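Local coordinates for Alpha/beta hydrolase (Paenibacillus sp. VTT E-133280, PDB 6TJ2), which probably hydrolyses methyl salicylate as an extracellular esterase related to tobacco salicylic acid binding protein 2, at residues A[65-70]-A[278-283]; A[101-106]-A[131-136]; A[173-178]-A[208-213]. All coordinates share one frame; numbering follows the deposited sequence.

Contact 1: A[65-70]-A[278-283]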
ATOM      1  N   SER A  65      -2.708  26.674  10.393  1.00 12.24           N
ATOM      2  CA  SER A  65      -3.032  27.928   9.670  1.00 13.13           C
ATOM      3  C   SER A  65      -3.943  27.586   8.494  1.00 15.19           C
ATOM      4  O   SER A  65      -4.968  28.282   8.258  1.00 14.36           O
ATOM      5  CB  SER A  65      -1.809  28.581   9.161  1.00 15.06           C
ATOM      6  OG  SER A  65      -2.136  29.677   8.344  1.00 20.29           O
ATOM      7  N   GLU A  66      -3.675  26.517   7.760  1.00 12.36           N
ATOM      8  CA  GLU A  66      -4.543  26.131   6.606  1.00 12.64           C
ATOM      9  C   GLU A  66      -5.904  25.659   7.089  1.00 12.45           C
ATOM     10  O   GLU A  66      -6.922  25.905   6.412  1.00 13.84           O
ATOM     11  CB  GLU A  66      -3.828  25.122   5.709  1.00 13.28           C
ATOM     12  CG  GLU A  66      -2.637  25.707   4.989  1.00 13.86           C
ATOM     13  CD  GLU A  66      -2.933  26.850   4.042  1.00 17.25           C
ATOM     14  OE1 GLU A  66      -3.958  26.772   3.375  1.00 19.82           O
ATOM     15  OE2 GLU A  66      -2.065  27.750   3.936  1.00 21.62           O
ATOM     16  N   LEU A  67      -5.989  24.926   8.187  1.00 11.74           N
ATOM     17  CA  LEU A  67      -7.287  24.535   8.759  1.00 11.94           C
ATOM     18  C   LEU A  67      -8.100  25.762   9.138  1.00 13.43           C
ATOM     19  O   LEU A  67      -9.337  25.764   8.880  1.00 14.15           O
ATOM     20  CB  LEU A  67      -7.103  23.623   9.964  1.00 12.66           C
ATOM     21  CG  LEU A  67      -6.802  22.173   9.654  1.00 13.19           C
ATOM     22  CD1 LEU A  67      -6.323  21.466  10.941  1.00 13.05           C
ATOM     23  CD2 LEU A  67      -7.992  21.469   9.061  1.00 13.37           C
ATOM     24  N   ARG A  68      -7.460  26.778   9.705  1.00 12.80           N
ATOM     25  CA  ARG A  68      -8.198  27.988  10.121  1.00 13.40           C
ATOM     26  C   ARG A  68      -8.733  28.716   8.873  1.00 15.67           C
ATOM     27  O   ARG A  68      -9.834  29.253   8.925  1.00 16.85           O
ATOM     28  CB  ARG A  68      -7.327  28.899  10.972  1.00 13.33           C
ATOM     29  CG  ARG A  68      -7.022  28.326  12.343  1.00 14.95           C
ATOM     30  CD  ARG A  68      -6.211  29.266  13.231  1.00 15.14           C
ATOM     31  NE  ARG A  68      -5.708  28.559  14.401  1.00 14.32           N
ATOM     32  CZ  ARG A  68      -4.484  28.152  14.606  1.00 13.10           C
ATOM     33  NH1 ARG A  68      -3.498  28.501  13.792  1.00 15.03           N
ATOM     34  NH2 ARG A  68      -4.202  27.390  15.648  1.00 13.77           N
ATOM     35  N   LYS A  69      -7.990  28.695   7.775  1.00 14.69           N
ATOM     36  CA  LYS A  69      -8.452  29.344   6.520  1.00 15.80           C
ATOM     37  C   LYS A  69      -9.698  28.644   6.007  1.00 17.23           C
ATOM     38  O   LYS A  69     -10.468  29.321   5.286  1.00 19.24           O
ATOM     39  CB  LYS A  69      -7.363  29.340   5.460  1.00 16.89           C
ATOM     40  CG  LYS A  69      -6.158  30.207   5.756  1.00 20.17           C
ATOM     41  CD  LYS A  69      -5.111  30.019   4.673  1.00 25.08           C
ATOM     42  CE  LYS A  69      -3.807  30.724   4.942  1.00 28.93           C
ATOM     43  NZ  LYS A  69      -2.865  30.468   3.821  1.00 31.00           N
ATOM     44  N   LEU A  70      -9.916  27.360   6.265  1.00 16.23           N
ATOM     45  CA  LEU A  70     -11.114  26.605   5.871  1.00 16.99           C
ATOM     46  C   LEU A  70     -12.270  26.855   6.830  1.00 16.02           C
ATOM     47  O   LEU A  70     -13.339  26.259   6.614  1.00 19.25           O
ATOM     48  CB  LEU A  70     -10.748  25.113   5.829  1.00 18.08           C
ATOM     49  CG  LEU A  70      -9.774  24.705   4.740  1.00 18.31           C
ATOM     50  CD1 LEU A  70      -9.319  23.278   4.918  1.00 20.99           C
ATOM     51  CD2 LEU A  70     -10.386  24.922   3.366  1.00 20.18           C
ATOM     52  N   LEU A 278      -7.004  16.595   4.307  1.00 11.69           N
ATOM     53  CA  LEU A 278      -7.027  15.216   4.793  1.00 11.78           C
ATOM     54  C   LEU A 278      -7.539  15.109   6.219  1.00 11.54           C
ATOM     55  O   LEU A 278      -8.305  14.185   6.582  1.00 11.64           O
ATOM     56  CB  LEU A 278      -5.653  14.547   4.712  1.00 12.72           C
ATOM     57  CG  LEU A 278      -5.174  14.258   3.282  1.00 13.01           C
ATOM     58  CD1 LEU A 278      -3.716  13.899   3.288  1.00 15.96           C
ATOM     59  CD2 LEU A 278      -6.030  13.147   2.644  1.00 16.16           C
ATOM     60  N   MET A 279      -7.167  16.082   7.050  1.00 11.35           N
ATOM     61  CA  MET A 279      -7.629  16.071   8.447  1.00 12.05           C
ATOM     62  C   MET A 279      -9.117  16.331   8.513  1.00 10.92           C
ATOM     63  O   MET A 279      -9.803  15.735   9.348  1.00 11.09           O
ATOM     64  CB  MET A 279      -6.852  17.112   9.262  1.00 11.83           C
ATOM     65  CG  MET A 279      -5.409  16.694   9.428  1.00 11.77           C
ATOM     66  SD  MET A 279      -4.432  17.996  10.147  1.00 20.67           S
ATOM     67  CE  MET A 279      -2.986  17.114  10.731  1.00 20.56           C
ATOM     68  N   VAL A 280      -9.666  17.174   7.620  1.00 11.21           N
ATOM     69  CA  VAL A 280     -11.143  17.328   7.561  1.00 12.50           C
ATOM     70  C   VAL A 280     -11.773  16.028   7.104  1.00 11.13           C
ATOM     71  O   VAL A 280     -12.798  15.639   7.610  1.00 12.08           O
ATOM     72  CB  VAL A 280     -11.484  18.527   6.653  1.00 13.04           C
ATOM     73  CG1 VAL A 280     -12.991  18.632   6.371  1.00 13.24           C
ATOM     74  CG2 VAL A 280     -10.967  19.832   7.252  1.00 13.27           C
ATOM     75  N   LYS A 281     -11.214  15.365   6.097  1.00 11.83           N
ATOM     76  CA  LYS A 281     -11.786  14.088   5.602  1.00 13.97           C
ATOM     77  C   LYS A 281     -11.788  13.013   6.688  1.00 12.79           C
ATOM     78  O   LYS A 281     -12.731  12.227   6.819  1.00 12.49           O
ATOM     79  CB  LYS A 281     -10.965  13.565   4.433  1.00 16.45           C
ATOM     80  CG  LYS A 281     -11.389  14.047   3.056  1.00 22.47           C
ATOM     81  CD  LYS A 281     -10.563  13.313   1.982  1.00 21.80           C
ATOM     82  CE  LYS A 281     -10.998  11.953   1.470  1.00 24.41           C
ATOM     83  NZ  LYS A 281     -10.348  11.702   0.140  1.00 23.49           N
ATOM     84  N   ALA A 282     -10.791  13.039   7.602  1.00 12.01           N
ATOM     85  CA  ALA A 282     -10.689  12.096   8.710  1.00 12.19           C
ATOM     86  C   ALA A 282     -11.569  12.519   9.899  1.00 12.22           C
ATOM     87  O   ALA A 282     -12.088  11.673  10.603  1.00 13.39           O
ATOM     88  CB  ALA A 282      -9.229  11.952   9.086  1.00 12.35           C
ATOM     89  N   GLY A 283     -11.777  13.830  10.081  1.00 11.81           N
ATOM     90  CA  GLY A 283     -12.457  14.366  11.273  1.00 12.50           C
ATOM     91  C   GLY A 283     -13.935  14.635  11.116  1.00 12.84           C
ATOM     92  O   GLY A 283     -14.660  14.655  12.144  1.00 13.81           O
TER
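The forked end of Leu67 is the bump of this contact, and Met279 and Val280, neighbours on the last helix of the chain, form the hollow that takes it. One prong, Leu67 CD1, comes up to the sulfur, with Met279 SD 4.0 Å away; the other, Leu67 CD2, lies 3.8 Å from Val280 CG2. The two side chains of the helix 272-283 are met differently: Leu67 crosses Met279 at about a right angle, whereas Leu67 and Val280 slide past one another in opposite directions. CG2 of Val280 is the branch that reaches across, because it stands anti to the carbonyl carbon while CG1 takes the place anti to N (chi1 172°). Three residues on, Leu70 CD1 approaches the same methyl, Val280 CG2, at a looser 4.5 Å. Met279 also packs on Trp60, Phe140 and Leu229, while His72 touches both Leu67 and Val280. The helices 61-69 and 272-283 are thus joined on one side of the parallel sheet of the alpha/beta-hydrolase fold. Glu66, salt-bridged within 65-70 to Lys69, packs on an earlier part of helix 272-283. No charged group takes part between these two segments; van der Waals contact among methyls and a thioether, which depends on fit, holds them together.

Contact 2: A[101-106]-A[131-136]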
ATOM      1  N   ASP A 101      -5.908  19.340  31.529  1.00 12.21           N
ATOM      2  CA  ASP A 101      -6.083  20.663  32.191  1.00 13.39           C
ATOM      3  C   ASP A 101      -6.275  21.743  31.136  1.00 14.19           C
ATOM      4  O   ASP A 101      -7.051  22.673  31.366  1.00 14.62           O
ATOM      5  CB  ASP A 101      -4.913  20.965  33.107  1.00 15.09           C
ATOM      6  CG  ASP A 101      -4.850  20.152  34.398  1.00 17.09           C
ATOM      7  OD1 ASP A 101      -5.871  19.561  34.770  1.00 20.27           O
ATOM      8  OD2 ASP A 101      -3.737  20.190  34.983  1.00 22.18           O
ATOM      9  N   TYR A 102      -5.574  21.681  30.014  1.00 13.09           N
ATOM     10  CA  TYR A 102      -5.739  22.699  28.939  1.00 12.51           C
ATOM     11  C   TYR A 102      -7.173  22.640  28.432  1.00 13.34           C
ATOM     12  O   TYR A 102      -7.853  23.706  28.277  1.00 13.16           O
ATOM     13  CB  TYR A 102      -4.707  22.404  27.840  1.00 12.90           C
ATOM     14  CG  TYR A 102      -4.835  23.234  26.605  1.00 13.21           C
ATOM     15  CD1 TYR A 102      -4.026  24.342  26.409  1.00 14.26           C
ATOM     16  CD2 TYR A 102      -5.687  22.839  25.582  1.00 13.49           C
ATOM     17  CE1 TYR A 102      -4.132  25.099  25.255  1.00 14.32           C
ATOM     18  CE2 TYR A 102      -5.798  23.583  24.433  1.00 13.07           C
ATOM     19  CZ  TYR A 102      -4.995  24.702  24.251  1.00 14.26           C
ATOM     20  OH  TYR A 102      -5.047  25.441  23.078  1.00 15.99           O
ATOM     21  N   ILE A 103      -7.692  21.453  28.172  1.00 12.36           N
ATOM     22  CA  ILE A 103      -9.072  21.234  27.663  1.00 12.82           C
ATOM     23  C   ILE A 103     -10.070  21.760  28.697  1.00 14.27           C
ATOM     24  O   ILE A 103     -11.004  22.499  28.312  1.00 14.24           O
ATOM     25  CB  ILE A 103      -9.301  19.746  27.352  1.00 12.37           C
ATOM     26  CG1 ILE A 103      -8.523  19.348  26.102  1.00 12.85           C
ATOM     27  CG2 ILE A 103     -10.773  19.402  27.210  1.00 12.92           C
ATOM     28  CD1 ILE A 103      -8.273  17.876  25.943  1.00 12.10           C
ATOM     29  N   LYS A 104      -9.862  21.514  29.980  1.00 13.42           N
ATOM     30  CA  LYS A 104     -10.855  21.915  31.011  1.00 15.32           C
ATOM     31  C   LYS A 104     -10.786  23.421  31.174  1.00 14.86           C
ATOM     32  O   LYS A 104     -11.836  24.069  31.308  1.00 16.61           O
ATOM     33  CB  LYS A 104     -10.570  21.209  32.329  1.00 15.75           C
ATOM     34  CG  LYS A 104     -10.934  19.755  32.268  1.00 16.61           C
ATOM     35  CD  LYS A 104     -10.531  19.084  33.538  1.00 20.66           C
ATOM     36  CE  LYS A 104     -11.088  17.695  33.620  1.00 23.26           C
ATOM     37  NZ  LYS A 104     -10.645  17.123  34.913  1.00 30.58           N
ATOM     38  N   GLN A 105      -9.616  23.998  31.128  1.00 14.71           N
ATOM     39  CA  GLN A 105      -9.462  25.452  31.421  1.00 17.29           C
ATOM     40  C   GLN A 105     -10.113  26.255  30.303  1.00 17.56           C
ATOM     41  O   GLN A 105     -10.716  27.293  30.607  1.00 18.34           O
ATOM     42  CB  GLN A 105      -7.994  25.839  31.574  1.00 20.16           C
ATOM     43  CG  GLN A 105      -7.428  25.426  32.937  1.00 29.24           C
ATOM     44  CD  GLN A 105      -5.915  25.367  33.025  1.00 39.46           C
ATOM     45  OE1 GLN A 105      -5.195  25.827  32.137  1.00 53.02           O
ATOM     46  NE2 GLN A 105      -5.408  24.772  34.096  1.00 41.39           N
ATOM     47  N   LYS A 106     -10.028  25.791  29.065  1.00 15.84           N
ATOM     48  CA  LYS A 106     -10.703  26.467  27.929  1.00 16.83           C
ATOM     49  C   LYS A 106     -12.117  25.945  27.770  1.00 15.14           C
ATOM     50  O   LYS A 106     -12.818  26.424  26.834  1.00 16.90           O
ATOM     51  CB  LYS A 106      -9.858  26.323  26.683  1.00 17.70           C
ATOM     52  CG  LYS A 106      -8.535  27.065  26.710  1.00 19.30           C
ATOM     53  CD  LYS A 106      -7.845  26.985  25.389  1.00 22.49           C
ATOM     54  CE  LYS A 106      -6.515  27.686  25.283  1.00 26.79           C
ATOM     55  NZ  LYS A 106      -6.674  29.151  25.384  1.00 35.32           N
ATOM     56  N   PRO A 131     -14.165  11.847  28.129  1.00 16.30           N
ATOM     57  CA  PRO A 131     -14.819  11.235  26.985  1.00 16.45           C
ATOM     58  C   PRO A 131     -16.040  11.980  26.445  1.00 17.31           C
ATOM     59  O   PRO A 131     -16.328  11.982  25.264  1.00 19.59           O
ATOM     60  CB  PRO A 131     -15.279   9.877  27.524  1.00 17.20           C
ATOM     61  CG  PRO A 131     -15.291  10.027  29.030  1.00 17.88           C
ATOM     62  CD  PRO A 131     -14.104  10.942  29.294  1.00 16.94           C
ATOM     63  N   ASP A 132     -16.745  12.636  27.346  1.00 15.80           N
ATOM     64  CA  ASP A 132     -18.002  13.316  26.984  1.00 18.24           C
ATOM     65  C   ASP A 132     -17.669  14.589  26.224  1.00 17.12           C
ATOM     66  O   ASP A 132     -18.613  15.192  25.688  1.00 18.76           O
ATOM     67  CB  ASP A 132     -18.890  13.582  28.212  1.00 20.08           C
ATOM     68  CG  ASP A 132     -19.488  12.305  28.827  1.00 29.24           C
ATOM     69  OD1 ASP A 132     -19.486  11.228  28.140  1.00 30.60           O
ATOM     70  OD2 ASP A 132     -19.939  12.366  30.014  1.00 28.77           O
ATOM     71  N   ARG A 133     -16.401  15.026  26.144  1.00 14.02           N
ATOM     72  CA  ARG A 133     -16.012  16.277  25.435  1.00 14.60           C
ATOM     73  C   ARG A 133     -15.637  16.010  23.962  1.00 14.50           C
ATOM     74  O   ARG A 133     -15.455  16.967  23.230  1.00 15.03           O
ATOM     75  CB  ARG A 133     -14.856  16.984  26.134  1.00 15.42           C
ATOM     76  CG  ARG A 133     -15.214  17.542  27.493  1.00 15.09           C
ATOM     77  CD  ARG A 133     -14.024  18.268  28.053  1.00 15.03           C
ATOM     78  NE  ARG A 133     -14.354  18.759  29.391  1.00 16.61           N
ATOM     79  CZ  ARG A 133     -14.787  19.967  29.662  1.00 18.43           C
ATOM     80  NH1 ARG A 133     -14.932  20.879  28.725  1.00 17.94           N
ATOM     81  NH2 ARG A 133     -15.106  20.243  30.920  1.00 19.55           N
ATOM     82  N   ILE A 134     -15.494  14.755  23.565  1.00 14.08           N
ATOM     83  CA  ILE A 134     -14.822  14.409  22.293  1.00 13.38           C
ATOM     84  C   ILE A 134     -15.844  13.933  21.260  1.00 12.86           C
ATOM     85  O   ILE A 134     -16.605  12.981  21.554  1.00 15.94           O
ATOM     86  CB  ILE A 134     -13.733  13.368  22.574  1.00 13.80           C
ATOM     87  CG1 ILE A 134     -12.664  13.907  23.531  1.00 15.76           C
ATOM     88  CG2 ILE A 134     -13.122  12.908  21.256  1.00 14.73           C
ATOM     89  CD1 ILE A 134     -11.793  12.817  24.089  1.00 17.13           C
ATOM     90  N   LYS A 135     -15.838  14.571  20.107  1.00 13.07           N
ATOM     91  CA  LYS A 135     -16.685  14.180  18.963  1.00 13.09           C
ATOM     92  C   LYS A 135     -16.117  12.943  18.241  1.00 14.06           C
ATOM     93  O   LYS A 135     -16.880  12.068  17.818  1.00 14.69           O
ATOM     94  CB  LYS A 135     -16.840  15.379  18.023  1.00 16.04           C
ATOM     95  CG  LYS A 135     -17.644  15.148  16.744  1.00 20.70           C
ATOM     96  CD  LYS A 135     -17.386  16.222  15.700  1.00 27.61           C
ATOM     97  CE  LYS A 135     -18.483  17.215  15.462  1.00 31.39           C
ATOM     98  NZ  LYS A 135     -19.795  16.539  15.287  1.00 31.14           N
ATOM     99  N   ARG A 136     -14.803  12.921  18.019  1.00 12.86           N
ATOM    100  CA  ARG A 136     -14.120  11.892  17.202  1.00 12.80           C
ATOM    101  C   ARG A 136     -12.643  11.949  17.564  1.00 11.17           C
ATOM    102  O   ARG A 136     -12.126  13.046  17.862  1.00 12.59           O
ATOM    103  CB  ARG A 136     -14.377  12.145  15.710  1.00 13.40           C
ATOM    104  CG  ARG A 136     -13.705  11.165  14.757  1.00 13.35           C
ATOM    105  CD  ARG A 136     -14.182  11.289  13.317  1.00 14.78           C
ATOM    106  NE  ARG A 136     -15.490  10.742  13.108  1.00 15.74           N
ATOM    107  CZ  ARG A 136     -15.744   9.461  12.721  1.00 17.50           C
ATOM    108  NH1 ARG A 136     -14.831   8.503  12.443  1.00 14.86           N
ATOM    109  NH2 ARG A 136     -17.019   9.122  12.604  1.00 22.83           N
TER
HETATM  110  O   HOH W   1     -14.213  23.014  32.063  1.00 31.33           O
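Ile103 and Arg133 meet at the edge of the alpha/beta-hydrolase core, where the end of helix 92-105 passes the short 3-10 segment 131-133 leading into the sheet strand 134-139. The apolar part of the contact is made by the last methylene of the arginine against a methyl of the isoleucine. Ile103 CG2 stands 3.5 Å from Arg133 CD, and the two side chains run past each other in opposite directions. The arginine is extended from CG to NE (chi2 -177°, chi3 -178°), which brings CD up to the isoleucine before the guanidinium begins. Phe111 of strand 111-117 touches both residues, and Val126 of helix 119-129 adds to the packing on Ile103, so the pair is part of the seam between helix and sheet.

The polar end serves other partners. Arg133 NH1 forms a salt bridge with Asp107 and a hydrogen bond with the carbonyl of Leu108, just past the helix end, which holds the guanidinium close to the chain leaving that helix. The Asp107 carboxylate probably offsets its positive charge, although Lys104 is near: Lys104 NZ lies 6.8 Å from Arg133 NH2, and the lysine chain leads away from the arginine. Lys104 CG comes 4.4 Å from Arg133 NH2, obliquely to the guanidinium.

A water supplies the polar link between the two segments. It donates to the backbone oxygen Lys104 O at 2.7 Å and accepts a weak bond from Arg133 NH2 at 3.1 Å.

Contact 3: A[173-178]-A[208-213]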
ATOM      1  N   ASN A 173      18.379  10.736  30.538  1.00 14.29           N
ATOM      2  CA  ASN A 173      17.010  10.237  30.297  1.00 12.60           C
ATOM      3  C   ASN A 173      16.398  10.916  29.071  1.00 12.81           C
ATOM      4  O   ASN A 173      15.181  11.035  29.066  1.00 13.35           O
ATOM      5  CB  ASN A 173      16.103  10.383  31.507  1.00 13.70           C
ATOM      6  CG  ASN A 173      14.869   9.517  31.449  1.00 12.90           C
ATOM      7  OD1 ASN A 173      13.748   9.983  31.760  1.00 15.43           O
ATOM      8  ND2 ASN A 173      15.047   8.265  31.096  1.00 13.53           N
ATOM      9  N   THR A 174      17.181  11.184  28.043  1.00 12.13           N
ATOM     10  CA  THR A 174      16.642  11.734  26.789  1.00 12.48           C
ATOM     11  C   THR A 174      17.094  10.892  25.613  1.00 12.88           C
ATOM     12  O   THR A 174      18.106  10.157  25.678  1.00 13.28           O
ATOM     13  CB  THR A 174      16.972  13.202  26.566  1.00 13.59           C
ATOM     14  OG1 THR A 174      18.382  13.408  26.384  1.00 13.53           O
ATOM     15  CG2 THR A 174      16.478  14.086  27.704  1.00 14.38           C
ATOM     16  N   ILE A 175      16.323  10.975  24.535  1.00 11.95           N
ATOM     17  CA  ILE A 175      16.708  10.339  23.265  1.00 11.85           C
ATOM     18  C   ILE A 175      16.817  11.419  22.219  1.00 11.78           C
ATOM     19  O   ILE A 175      15.848  12.141  21.941  1.00 11.75           O
ATOM     20  CB  ILE A 175      15.647   9.311  22.837  1.00 11.74           C
ATOM     21  CG1 ILE A 175      15.593   8.160  23.844  1.00 13.69           C
ATOM     22  CG2 ILE A 175      15.952   8.818  21.432  1.00 12.55           C
ATOM     23  CD1 ILE A 175      14.366   7.246  23.666  1.00 15.32           C
ATOM     24  N   THR A 176      18.007  11.522  21.644  1.00 11.47           N
ATOM     25  CA  THR A 176      18.266  12.393  20.490  1.00 12.50           C
ATOM     26  C   THR A 176      18.331  11.518  19.252  1.00 12.19           C
ATOM     27  O   THR A 176      19.193  10.621  19.208  1.00 13.22           O
ATOM     28  CB  THR A 176      19.535  13.221  20.664  1.00 14.11           C
ATOM     29  OG1 THR A 176      19.416  14.007  21.858  1.00 14.95           O
ATOM     30  CG2 THR A 176      19.803  14.114  19.476  1.00 15.21           C
ATOM     31  N   LEU A 177      17.477  11.747  18.283  1.00 12.71           N
ATOM     32  CA  LEU A 177      17.527  10.981  17.047  1.00 13.76           C
ATOM     33  C   LEU A 177      18.796  11.323  16.299  1.00 12.27           C
ATOM     34  O   LEU A 177      19.040  12.498  16.085  1.00 13.61           O
ATOM     35  CB  LEU A 177      16.344  11.304  16.136  1.00 13.99           C
ATOM     36  CG  LEU A 177      14.969  10.972  16.671  1.00 15.30           C
ATOM     37  CD1 LEU A 177      13.897  11.530  15.726  1.00 15.65           C
ATOM     38  CD2 LEU A 177      14.878   9.481  16.873  1.00 16.58           C
ATOM     39  N   PRO A 178      19.616  10.384  15.834  1.00 12.57           N
ATOM     40  CA  PRO A 178      20.740  10.701  14.966  1.00 11.78           C
ATOM     41  C   PRO A 178      20.211  11.296  13.668  1.00 12.59           C
ATOM     42  O   PRO A 178      19.171  10.817  13.152  1.00 14.15           O
ATOM     43  CB  PRO A 178      21.484   9.393  14.726  1.00 15.50           C
ATOM     44  CG  PRO A 178      21.011   8.521  15.861  1.00 18.16           C
ATOM     45  CD  PRO A 178      19.623   8.983  16.229  1.00 15.36           C
ATOM     46  N   THR A 208      10.999   8.661  29.555  1.00 12.17           N
ATOM     47  CA  THR A 208      10.125   7.814  30.391  1.00 12.02           C
ATOM     48  C   THR A 208       8.785   7.522  29.726  1.00 12.11           C
ATOM     49  O   THR A 208       8.361   6.368  29.698  1.00 12.44           O
ATOM     50  CB  THR A 208       9.986   8.357  31.803  1.00 12.58           C
ATOM     51  OG1 THR A 208      11.296   8.383  32.381  1.00 13.81           O
ATOM     52  CG2 THR A 208       8.950   7.608  32.600  1.00 14.23           C
ATOM     53  N   PRO A 209       8.070   8.505  29.155  1.00 11.40           N
ATOM     54  CA  PRO A 209       6.744   8.233  28.637  1.00 11.51           C
ATOM     55  C   PRO A 209       6.745   7.251  27.464  1.00 11.77           C
ATOM     56  O   PRO A 209       5.663   6.698  27.196  1.00 13.00           O
ATOM     57  CB  PRO A 209       6.221   9.616  28.217  1.00 11.32           C
ATOM     58  CG  PRO A 209       7.000  10.569  29.082  1.00 11.40           C
ATOM     59  CD  PRO A 209       8.388   9.939  29.155  1.00 12.12           C
ATOM     60  N   LEU A 210       7.837   7.115  26.776  1.00 10.91           N
ATOM     61  CA  LEU A 210       7.901   6.180  25.620  1.00 11.72           C
ATOM     62  C   LEU A 210       7.940   4.738  26.109  1.00 13.44           C
ATOM     63  O   LEU A 210       7.543   3.842  25.370  1.00 13.10           O
ATOM     64  CB  LEU A 210       9.122   6.504  24.775  1.00 13.03           C
ATOM     65  CG  LEU A 210       8.992   7.687  23.817  1.00 16.63           C
ATOM     66  CD1 LEU A 210       8.625   8.980  24.530  1.00 19.23           C
ATOM     67  CD2 LEU A 210      10.321   7.867  23.073  1.00 18.74           C
ATOM     68  N   PHE A 211       8.424   4.488  27.316  1.00 13.49           N
ATOM     69  CA  PHE A 211       8.655   3.118  27.822  1.00 13.28           C
ATOM     70  C   PHE A 211       7.639   2.728  28.885  1.00 14.32           C
ATOM     71  O   PHE A 211       7.595   1.525  29.262  1.00 15.18           O
ATOM     72  CB  PHE A 211      10.069   2.988  28.368  1.00 13.31           C
ATOM     73  CG  PHE A 211      11.120   3.095  27.311  1.00 14.72           C
ATOM     74  CD1 PHE A 211      11.507   1.954  26.620  1.00 14.88           C
ATOM     75  CD2 PHE A 211      11.695   4.296  26.972  1.00 15.79           C
ATOM     76  CE1 PHE A 211      12.446   2.029  25.608  1.00 16.17           C
ATOM     77  CE2 PHE A 211      12.654   4.357  25.974  1.00 16.83           C
ATOM     78  CZ  PHE A 211      13.008   3.241  25.272  1.00 17.24           C
ATOM     79  N   GLU A 212       6.785   3.619  29.361  1.00 14.04           N
ATOM     80  CA  GLU A 212       5.770   3.277  30.391  1.00 14.79           C
ATOM     81  C   GLU A 212       4.667   2.427  29.782  1.00 14.53           C
ATOM     82  O   GLU A 212       4.119   2.715  28.682  1.00 14.99           O
ATOM     83  CB  GLU A 212       5.189   4.542  31.013  1.00 14.98           C
ATOM     84  CG  GLU A 212       6.123   5.300  31.896  1.00 15.13           C
ATOM     85  CD  GLU A 212       5.470   6.537  32.448  1.00 16.48           C
ATOM     86  OE1 GLU A 212       5.458   7.562  31.760  1.00 15.01           O
ATOM     87  OE2 GLU A 212       4.980   6.465  33.607  1.00 19.88           O
ATOM     88  N   LYS A 213       4.290   1.370  30.493  1.00 16.09           N
ATOM     89  CA  LYS A 213       3.109   0.550  30.160  1.00 16.66           C
ATOM     90  C   LYS A 213       1.851   1.331  30.425  1.00 16.20           C
ATOM     91  O   LYS A 213       1.762   1.957  31.499  1.00 18.29           O
ATOM     92  CB  LYS A 213       3.082  -0.712  31.020  1.00 17.56           C
ATOM     93  CG  LYS A 213       4.307  -1.562  30.864  1.00 20.57           C
ATOM     94  CD  LYS A 213       4.793  -1.848  29.481  1.00 21.12           C
ATOM     95  CE  LYS A 213       5.586  -3.143  29.523  1.00 22.16           C
ATOM     96  NZ  LYS A 213       6.468  -3.350  28.324  1.00 24.33           N
TER
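Ile175 and Leu210 point their side chains at each other and meet tip to tip, Ile175 CD1 lying 4.1 Å from Leu210 CD2. The same methyl has a second neighbour, for Ile175 CD1 is also 4.1 Å from Phe211 CE2. It comes to the ring at its edge, near the ring plane; Arg167 makes a cation-pi interaction with this ring. CG1 of the isoleucine is anti to the carbonyl carbon (chi1 -65°), and the extended chi2 of 168° then brings CD1 up against both the leucine and the phenylalanine.

At the other end of the contact the pairing is polar. Asn173 is swung toward Thr208, with CG opposite the backbone N (chi1 -162°), and its amide end lies beside the hydroxyl oxygen Thr208 OG1. Replacing Asn173 with alanine would probably leave the threonine hydroxyl without this polar neighbour and open a gap beside it.

The contact lies between strands 134-139 and 226-231 in sequence, consistent with the cap insertion of alpha/beta-hydrolases. The short strand 174-175 pairs antiparallel with 205-206, and backbone bonds of Asn173 with Ala207 and of Ile175 with Glu205 hold 173-175 to the chain leading into 208-213. Helix 157-170 touches Ile175 through Leu166 and Arg167, and the short, weakly bonded helix 208-211 touches helix 157-170 through Phe211 and helix 92-105 through Pro209.

How the contacts relate
Contacts 1 and 2 belong to the core of the alpha/beta-hydrolase fold, contact 3 to the two-stranded sheet and helices inserted between strands 134-139 and 226-231 of the six-stranded parallel sheet. Along the chain, contact 1 spans the other two, its partners lying 208 residues apart, and contact 2 closes before contact 3 opens. The centres of contacts 1 and 2 are about 19 Å apart, and they touch where Arg136 CD packs on Ala282 O at 3.4 Å. Contact 3 is about 30 Å from contact 1, centre to centre, and about 27 Å from contact 2. Helix 92-105 runs from contact 2 toward contact 3, touching Pro209. Core and probable cap are thus each held by their own contacts.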